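Local coordinates for protein carbohydrate binding family 6 (Clostridium thermocellum, PDB 5A8C) that probably removes terminal alpha-L-arabinofuranosyl residues from arabinose-bearing polysaccharides or oligosaccharides, as a family 43 glycoside hydrolase with a five-bladed beta-propeller fold, at residues Trp159-Gly164 against Phe210-Tyr214; Gly47-Ile51 against Leu79-His85; Val254-Pro260 against Ile314-Pro319. Where two conformers were deposited one is given. Residues are numbered along the deposited sequence.

Interaction 1. Residues Trp159-Gly164 against Phe210-Tyr214; sequences WLFDPG and FEAAY. With TRS (2-amino-2-hydroxymethyl-propane-1,3-diol), chain C.
The segments run in nearly the same direction, 27° apart end to end, and converge from D162 opposite A212 (CA-CA 5.5 Å) to G164 opposite Y214 (4.8 Å). L160 centres an inverse gamma turn, with a weak bond from F161 N to W159 O (3.0 Å). D162 (59/57) and A212 (71/31) are both left-handed; F210 and E211 form a classic beta bulge facing A227. A single direct hydrogen bond, A212 N to D162 OD2 (3.0 Å), joins the segments, while water 2 bridges D162 O (2.9 Å) and A213 N (3.0 Å). In this five-bladed propeller both lie beside TRS, probably a crystallisation additive, in what is probably the active-site pocket. D162 (chi1 m) and E211 (chi1 p) hold it: its O1 and O2 donate to D162 OD1 (2.8 Å) and OD2 (2.6 Å), and its N to E211 OE1 (3.1 Å). D39 also binds TRS, consistent with the three catalytic acids of family 43. Two like charges, D162 OD2 and E211 OE1, lie 4.2 Å apart, each bonded to TRS. F161 turns a ring face to TRS O1, and W159 sets its edge on the F210 face in a T-shaped stack, centroids 5.0 Å apart, planes at 81°.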
# COMPACT_ATOMS: atom_id res chain seq x y z
N TRP A 159 -0.26 5.28 14.60
CA TRP A 159 -0.52 3.93 14.17
C TRP A 159 0.75 3.47 13.45
O TRP A 159 1.08 3.97 12.41
CB TRP A 159 -1.75 3.79 13.28
CG TRP A 159 -3.02 4.19 13.93
CD1 TRP A 159 -3.38 4.02 15.24
CD2 TRP A 159 -4.16 4.79 13.28
NE1 TRP A 159 -4.64 4.53 15.45
CE2 TRP A 159 -5.16 4.98 14.26
CE3 TRP A 159 -4.41 5.23 11.96
CZ2 TRP A 159 -6.39 5.58 13.97
CZ3 TRP A 159 -5.62 5.83 11.70
CH2 TRP A 159 -6.61 5.99 12.69
N LEU A 160 1.45 2.52 14.07
CA LEU A 160 2.73 2.10 13.53
C LEU A 160 2.46 0.99 12.49
O LEU A 160 2.55 -0.21 12.78
CB LEU A 160 3.68 1.72 14.64
CG LEU A 160 5.14 1.66 14.22
CD1 LEU A 160 5.64 3.04 14.02
CD2 LEU A 160 5.93 1.16 15.43
N PHE A 161 2.11 1.42 11.28
CA PHE A 161 1.64 0.50 10.28
C PHE A 161 1.81 1.07 8.88
O PHE A 161 2.37 2.17 8.67
CB PHE A 161 0.23 -0.02 10.61
CG PHE A 161 -0.92 0.94 10.49
CD1 PHE A 161 -0.85 2.23 9.92
CD2 PHE A 161 -2.17 0.50 10.91
CE1 PHE A 161 -1.95 3.02 9.79
CE2 PHE A 161 -3.29 1.31 10.76
CZ PHE A 161 -3.19 2.55 10.17
N ASP A 162 1.25 0.33 7.90
CA ASP A 162 1.08 0.81 6.53
C ASP A 162 2.41 1.19 5.85
O ASP A 162 2.57 2.31 5.36
CB ASP A 162 0.04 1.92 6.41
CG ASP A 162 -1.42 1.46 6.53
OD1 ASP A 162 -1.67 0.31 6.94
OD2 ASP A 162 -2.26 2.33 6.19
N PRO A 163 3.35 0.26 5.78
CA PRO A 163 4.62 0.57 5.16
C PRO A 163 4.50 0.90 3.70
O PRO A 163 3.71 0.31 2.96
CB PRO A 163 5.43 -0.71 5.32
CG PRO A 163 4.37 -1.80 5.38
CD PRO A 163 3.26 -1.17 6.16
N GLY A 164 5.37 1.78 3.23
CA GLY A 164 5.59 2.07 1.82
C GLY A 164 7.07 2.13 1.55
O GLY A 164 7.73 3.03 2.07
N PHE A 210 -3.42 10.41 7.37
CA PHE A 210 -4.16 9.41 8.10
C PHE A 210 -3.54 8.04 8.01
O PHE A 210 -3.35 7.38 9.03
CB PHE A 210 -5.64 9.41 7.63
CG PHE A 210 -6.60 8.67 8.48
CD1 PHE A 210 -6.92 9.11 9.77
CD2 PHE A 210 -7.25 7.55 7.98
CE1 PHE A 210 -7.88 8.45 10.53
CE2 PHE A 210 -8.20 6.85 8.75
CZ PHE A 210 -8.52 7.33 10.00
N GLU A 211 -3.29 7.55 6.79
CA GLU A 211 -2.65 6.23 6.66
C GLU A 211 -2.14 6.10 5.20
O GLU A 211 -2.17 7.08 4.46
CB GLU A 211 -3.60 5.10 7.12
CG GLU A 211 -4.82 5.07 6.28
CD GLU A 211 -6.06 4.29 6.90
OE1 GLU A 211 -5.97 3.46 7.86
OE2 GLU A 211 -7.09 4.42 6.19
N ALA A 212 -1.64 4.92 4.87
CA ALA A 212 -1.34 4.62 3.45
C ALA A 212 -0.16 5.38 2.86
O ALA A 212 -0.13 5.60 1.64
CB ALA A 212 -2.57 4.70 2.55
N ALA A 213 0.85 5.72 3.65
CA ALA A 213 2.03 6.40 3.11
C ALA A 213 2.60 5.63 1.89
O ALA A 213 2.78 4.42 1.93
CB ALA A 213 3.11 6.52 4.17
N TYR A 214 3.03 6.40 0.90
CA TYR A 214 3.51 5.80 -0.35
C TYR A 214 4.50 6.75 -0.99
O TYR A 214 4.29 7.97 -0.99
CB TYR A 214 2.34 5.50 -1.30
CG TYR A 214 2.67 4.60 -2.44
CD1 TYR A 214 2.58 3.24 -2.29
CD2 TYR A 214 3.14 5.11 -3.63
CE1 TYR A 214 2.89 2.39 -3.38
CE2 TYR A 214 3.47 4.28 -4.70
CZ TYR A 214 3.37 2.93 -4.52
OH TYR A 214 3.67 2.09 -5.60
C TRS C . -5.79 -0.22 6.91
C1 TRS C . -5.06 0.02 8.22
C2 TRS C . -4.90 0.15 5.73
C3 TRS C . -6.29 -1.69 6.81
N TRS C . -7.00 0.68 6.87
O1 TRS C . -3.87 -0.76 8.22
O2 TRS C . -4.73 1.56 5.63
O3 TRS C . -7.14 -1.93 5.73
O HOH W 1 1.14 2.49 2.71
O HOH W 2 1.59 4.87 6.38

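Interaction 2. Residues Gly47-Ile51 against Leu79-His85; sequences GRLYI and LKNWTDH
Within the first four-stranded antiparallel blade of the propeller, strand 48-56 is second and strand 83-90 fourth, so this contact spans the intervening strand 70-76, mainly through side chains and with no direct hydrogen bond between the two segments. The end-to-end directions of R48-I51 and L79-H85 differ by 68°; L79-N81 is loop ahead of strand 83-90. Nearest CA pairs are L49-L79 (8.2 Å) and Y50-T83 (9.4 Å). L79 has a left-handed backbone (59/26), whereas 48-51 is extended.

Alternation along the strands sorts the side chains onto two faces. On one, L49 (chi1 t, chi2 p) directs its CB toward the other segment and brings CD2 to 4.0 Å from L79 CD2 and 4.3 Å from W82 CH2. I51 (chi1 m, chi2 t) reaches out with CD1 to W82 CZ3 at 3.6 Å. The W82 indole (chi1 m, chi2 91°) also covers I74 and T76 of the middle strand. On the other face, Y50 (chi1 m, chi2 84°) and H85 (chi1 m, chi2 -66°) have planes 30° apart and centroids 5.8 Å apart, slid so far that the rings barely overlap; Y50 CE2 lies 4.0 Å from H85 NE2, which hydrogen-bonds S75 OG. R48 (chi1 m, chi2 t, chi3 p, chi4 82°) folds its guanidinium over the middle strand, where NH2 also bonds S75 OG. Water 3 completes this polar edge: it accepts from R48 NH2 (2.9 Å), donates to N81 O (2.9 Å) and lies 2.6 Å from T83 OG1.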
# COMPACT_ATOMS: atom_id res chain seq x y z
N GLY A 47 7.41 -8.91 -17.30
CA GLY A 47 6.36 -8.54 -18.20
C GLY A 47 4.96 -8.55 -17.61
O GLY A 47 4.03 -8.24 -18.34
N ARG A 48 4.82 -8.93 -16.34
CA ARG A 48 3.53 -8.99 -15.68
C ARG A 48 3.45 -7.92 -14.60
O ARG A 48 4.43 -7.56 -13.94
CB ARG A 48 3.33 -10.35 -15.01
CG ARG A 48 3.29 -11.51 -16.01
CD ARG A 48 2.95 -12.83 -15.35
NE ARG A 48 1.57 -12.90 -14.95
CZ ARG A 48 0.57 -13.22 -15.77
NH1 ARG A 48 0.75 -13.48 -17.06
NH2 ARG A 48 -0.65 -13.22 -15.27
N LEU A 49 2.22 -7.46 -14.37
CA LEU A 49 1.87 -6.58 -13.26
C LEU A 49 1.26 -7.44 -12.16
O LEU A 49 0.22 -8.08 -12.39
CB LEU A 49 0.90 -5.52 -13.73
CG LEU A 49 0.42 -4.53 -12.66
CD1 LEU A 49 1.54 -3.73 -12.07
CD2 LEU A 49 -0.66 -3.62 -13.22
N TYR A 50 1.92 -7.48 -11.01
CA TYR A 50 1.47 -8.22 -9.84
C TYR A 50 0.91 -7.22 -8.85
O TYR A 50 1.53 -6.21 -8.54
CB TYR A 50 2.64 -8.98 -9.17
CG TYR A 50 3.20 -10.11 -9.98
CD1 TYR A 50 4.16 -9.88 -10.95
CD2 TYR A 50 2.79 -11.40 -9.76
CE1 TYR A 50 4.65 -10.93 -11.72
CE2 TYR A 50 3.25 -12.47 -10.53
CZ TYR A 50 4.20 -12.21 -11.51
OH TYR A 50 4.71 -13.26 -12.28
N ILE A 51 -0.27 -7.57 -8.29
CA ILE A 51 -0.92 -6.76 -7.24
C ILE A 51 -1.07 -7.63 -6.00
O ILE A 51 -1.56 -8.76 -6.08
CB ILE A 51 -2.30 -6.24 -7.70
CG1 ILE A 51 -2.20 -5.43 -8.99
CG2 ILE A 51 -2.87 -5.36 -6.59
CD1 ILE A 51 -3.56 -4.98 -9.53
N LEU A 79 -3.63 -6.63 -18.79
CA LEU A 79 -4.62 -5.79 -18.22
C LEU A 79 -6.07 -6.20 -18.59
O LEU A 79 -6.96 -5.35 -18.51
CB LEU A 79 -4.35 -4.29 -18.53
CG LEU A 79 -3.04 -3.71 -17.93
CD1 LEU A 79 -2.69 -2.39 -18.59
CD2 LEU A 79 -3.11 -3.54 -16.43
N LYS A 80 -6.25 -7.48 -18.88
CA LYS A 80 -7.55 -8.05 -19.21
C LYS A 80 -7.81 -9.31 -18.44
O LYS A 80 -8.94 -9.48 -17.88
CB LYS A 80 -7.69 -8.25 -20.71
CG LYS A 80 -7.59 -6.97 -21.55
CD LYS A 80 -7.62 -7.21 -23.07
CE LYS A 80 -7.30 -5.93 -23.83
NZ LYS A 80 -5.91 -5.42 -23.57
N ASN A 81 -6.88 -10.27 -18.48
CA ASN A 81 -6.99 -11.54 -17.80
C ASN A 81 -6.18 -11.44 -16.53
O ASN A 81 -4.96 -11.24 -16.63
CB ASN A 81 -6.52 -12.70 -18.72
CG ASN A 81 -6.93 -14.08 -18.17
OD1 ASN A 81 -6.96 -14.31 -16.99
ND2 ASN A 81 -7.23 -15.02 -19.05
N TRP A 82 -6.84 -11.59 -15.40
CA TRP A 82 -6.18 -11.57 -14.11
C TRP A 82 -6.08 -12.98 -13.57
O TRP A 82 -7.11 -13.67 -13.43
CB TRP A 82 -6.95 -10.65 -13.13
CG TRP A 82 -6.89 -9.22 -13.55
CD1 TRP A 82 -7.75 -8.55 -14.34
CD2 TRP A 82 -5.84 -8.28 -13.25
NE1 TRP A 82 -7.32 -7.28 -14.57
CE2 TRP A 82 -6.16 -7.07 -13.87
CE3 TRP A 82 -4.69 -8.35 -12.44
CZ2 TRP A 82 -5.35 -5.91 -13.74
CZ3 TRP A 82 -3.89 -7.22 -12.32
CH2 TRP A 82 -4.24 -6.03 -12.97
N THR A 83 -4.89 -13.43 -13.27
CA THR A 83 -4.66 -14.73 -12.66
C THR A 83 -4.64 -14.61 -11.17
O THR A 83 -4.00 -13.72 -10.60
CB THR A 83 -3.32 -15.30 -13.15
OG1 THR A 83 -3.36 -15.38 -14.58
CG2 THR A 83 -3.02 -16.63 -12.55
N ASP A 84 -5.35 -15.50 -10.49
CA ASP A 84 -5.39 -15.58 -9.04
C ASP A 84 -4.28 -16.44 -8.56
O ASP A 84 -4.26 -17.64 -8.83
CB ASP A 84 -6.75 -16.16 -8.66
CG ASP A 84 -7.00 -16.24 -7.18
OD1 ASP A 84 -6.17 -15.80 -6.37
OD2 ASP A 84 -8.11 -16.74 -6.81
N HIS A 85 -3.34 -15.87 -7.79
CA HIS A 85 -2.24 -16.63 -7.20
C HIS A 85 -2.49 -17.04 -5.77
O HIS A 85 -1.58 -17.57 -5.10
CB HIS A 85 -0.94 -15.86 -7.32
CG HIS A 85 -0.59 -15.49 -8.72
ND1 HIS A 85 -0.28 -16.41 -9.69
CD2 HIS A 85 -0.55 -14.29 -9.34
CE1 HIS A 85 0.01 -15.77 -10.81
NE2 HIS A 85 -0.16 -14.48 -10.65
O HOH W 3 -3.28 -13.53 -16.36

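Interaction 3. Residues Val254-Pro260 against Ile314-Pro319; sequences VILPQPP and IKQVVP
V317 lies at the apolar centre: its CG1 meets L256 CD1 at 3.7 Å and its CG2 meets I255 CG2 at 4.0 Å. I255 (chi1 m, chi2 t) extends CD1 to within 3.9 Å of I314 CD1, while L256 also touches P319 CG with CD1 (4.1 Å). Further along, the P319 ring packs against P260, CB to CD 3.6 Å. The end-to-end directions (CA 254 to 260 and CA 314 to 319) differ by only 7°, with I255 opposite Q316 (CA-CA 4.6 Å) and L256 opposite V317 (5.4 Å). One direct hydrogen bond links them, V317 N to I255 O (2.8 Å, 168°); at the polar edge water 4 donates to V254 O and I314 O, both at 2.7 Å, and Q316 lies across V254 and P257. The chain turns a corner at I255, which with L256 forms a classic beta bulge facing I237. Segment 314-319 packs against the end of strand 250-256, with V317 also on V280 of strand 277-284 and M306 of strand 300-306.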
# COMPACT_ATOMS: atom_id res chain seq x y z
N VAL A 254 -5.15 16.41 -4.75
CA VAL A 254 -5.83 15.12 -4.70
C VAL A 254 -5.50 14.29 -5.94
O VAL A 254 -5.67 14.74 -7.06
CB VAL A 254 -7.36 15.33 -4.60
CG1 VAL A 254 -8.10 14.02 -4.73
CG2 VAL A 254 -7.71 16.02 -3.28
N ILE A 255 -5.06 13.07 -5.70
CA ILE A 255 -4.91 12.05 -6.75
C ILE A 255 -6.19 11.28 -6.99
O ILE A 255 -6.59 11.05 -8.13
CB ILE A 255 -3.78 11.08 -6.41
CG1 ILE A 255 -2.44 11.83 -6.33
CG2 ILE A 255 -3.74 9.95 -7.45
CD1 ILE A 255 -1.27 10.97 -5.94
N LEU A 256 -6.85 10.84 -5.93
CA LEU A 256 -8.02 9.96 -6.03
C LEU A 256 -9.05 10.38 -5.01
O LEU A 256 -8.73 10.43 -3.82
CB LEU A 256 -7.64 8.52 -5.83
CG LEU A 256 -8.73 7.50 -6.14
CD1 LEU A 256 -8.95 7.32 -7.64
CD2 LEU A 256 -8.39 6.16 -5.49
N PRO A 257 -10.24 10.79 -5.42
CA PRO A 257 -11.31 11.07 -4.46
C PRO A 257 -11.87 9.76 -3.90
O PRO A 257 -11.30 8.70 -4.11
CB PRO A 257 -12.33 11.82 -5.34
CG PRO A 257 -12.23 11.11 -6.63
CD PRO A 257 -10.78 10.77 -6.81
N GLN A 258 -12.97 9.85 -3.16
CA GLN A 258 -13.67 8.58 -2.83
C GLN A 258 -14.09 7.91 -4.13
O GLN A 258 -14.76 8.54 -4.95
CB GLN A 258 -14.91 8.84 -2.00
CG GLN A 258 -14.61 9.08 -0.54
CD GLN A 258 -14.35 7.79 0.21
OE1 GLN A 258 -15.12 6.83 0.07
NE2 GLN A 258 -13.35 7.77 1.05
N PRO A 259 -13.74 6.65 -4.31
CA PRO A 259 -14.26 5.91 -5.48
C PRO A 259 -15.74 5.68 -5.35
O PRO A 259 -16.29 5.75 -4.23
CB PRO A 259 -13.51 4.59 -5.42
CG PRO A 259 -12.79 4.56 -4.26
CD PRO A 259 -12.89 5.79 -3.47
N PRO A 260 -16.41 5.31 -6.43
CA PRO A 260 -17.80 4.86 -6.31
C PRO A 260 -17.92 3.63 -5.43
O PRO A 260 -16.99 2.84 -5.27
CB PRO A 260 -18.21 4.57 -7.76
CG PRO A 260 -16.93 4.28 -8.43
CD PRO A 260 -15.88 5.16 -7.78
N ILE A 314 0.19 15.59 -10.74
CA ILE A 314 -0.64 14.45 -11.13
C ILE A 314 -2.07 14.93 -11.34
O ILE A 314 -2.66 15.57 -10.46
CB ILE A 314 -0.56 13.33 -10.08
CG1 ILE A 314 0.86 12.81 -10.00
CG2 ILE A 314 -1.56 12.23 -10.42
CD1 ILE A 314 1.11 11.86 -8.85
N LYS A 315 -2.65 14.60 -12.49
CA LYS A 315 -4.08 14.90 -12.71
C LYS A 315 -4.92 14.00 -11.85
O LYS A 315 -4.63 12.84 -11.64
CB LYS A 315 -4.56 14.62 -14.13
CG LYS A 315 -3.95 15.53 -15.15
CD LYS A 315 -4.55 15.29 -16.54
CE LYS A 315 -3.48 15.18 -17.64
NZ LYS A 315 -3.87 14.53 -18.94
N GLN A 316 -5.99 14.56 -11.33
CA GLN A 316 -6.88 13.74 -10.53
C GLN A 316 -7.41 12.56 -11.37
O GLN A 316 -7.88 12.73 -12.49
CB GLN A 316 -8.02 14.57 -9.99
CG GLN A 316 -8.91 13.78 -9.05
CD GLN A 316 -9.81 14.68 -8.32
OE1 GLN A 316 -9.42 15.76 -7.79
NE2 GLN A 316 -11.04 14.28 -8.27
N VAL A 317 -7.34 11.36 -10.79
CA VAL A 317 -7.81 10.14 -11.43
C VAL A 317 -9.31 10.14 -11.49
O VAL A 317 -10.00 10.58 -10.55
CB VAL A 317 -7.27 8.92 -10.64
CG1 VAL A 317 -7.87 7.58 -11.12
CG2 VAL A 317 -5.74 8.85 -10.74
N VAL A 318 -9.80 9.59 -12.61
CA VAL A 318 -11.23 9.43 -12.85
C VAL A 318 -11.58 7.95 -12.72
O VAL A 318 -11.24 7.14 -13.58
CB VAL A 318 -11.58 9.92 -14.24
CG1 VAL A 318 -13.04 9.70 -14.53
CG2 VAL A 318 -11.23 11.39 -14.37
N PRO A 319 -12.25 7.56 -11.61
CA PRO A 319 -12.61 6.16 -11.49
C PRO A 319 -13.53 5.73 -12.63
O PRO A 319 -14.42 6.48 -13.01
CB PRO A 319 -13.31 6.11 -10.12
CG PRO A 319 -12.71 7.21 -9.31
CD PRO A 319 -12.51 8.30 -10.35
O HOH W 4 -4.35 16.55 -8.60

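In the fold
From the N terminus the contacts follow one another in series, none nesting within or crossing another. Interaction 2 comes first and closes a 27-residue connection inside a single blade, joining its second strand to the loop before, and the start of, its fourth. Interaction 1 then encloses 45 residues, bringing the entry to the blade that begins with strand 164-167 beside the innermost strand of the next, 212-218. That same four-stranded sheet ends in strand 250-256, where interaction 3 starts; its 53 intervening residues include strands 270-274, 277-284 and 300-306, after which the C-terminal segment returns. Interactions 1 and 3 thus mark the inner and outer edges of one blade, their centres 19 Å apart, without touching.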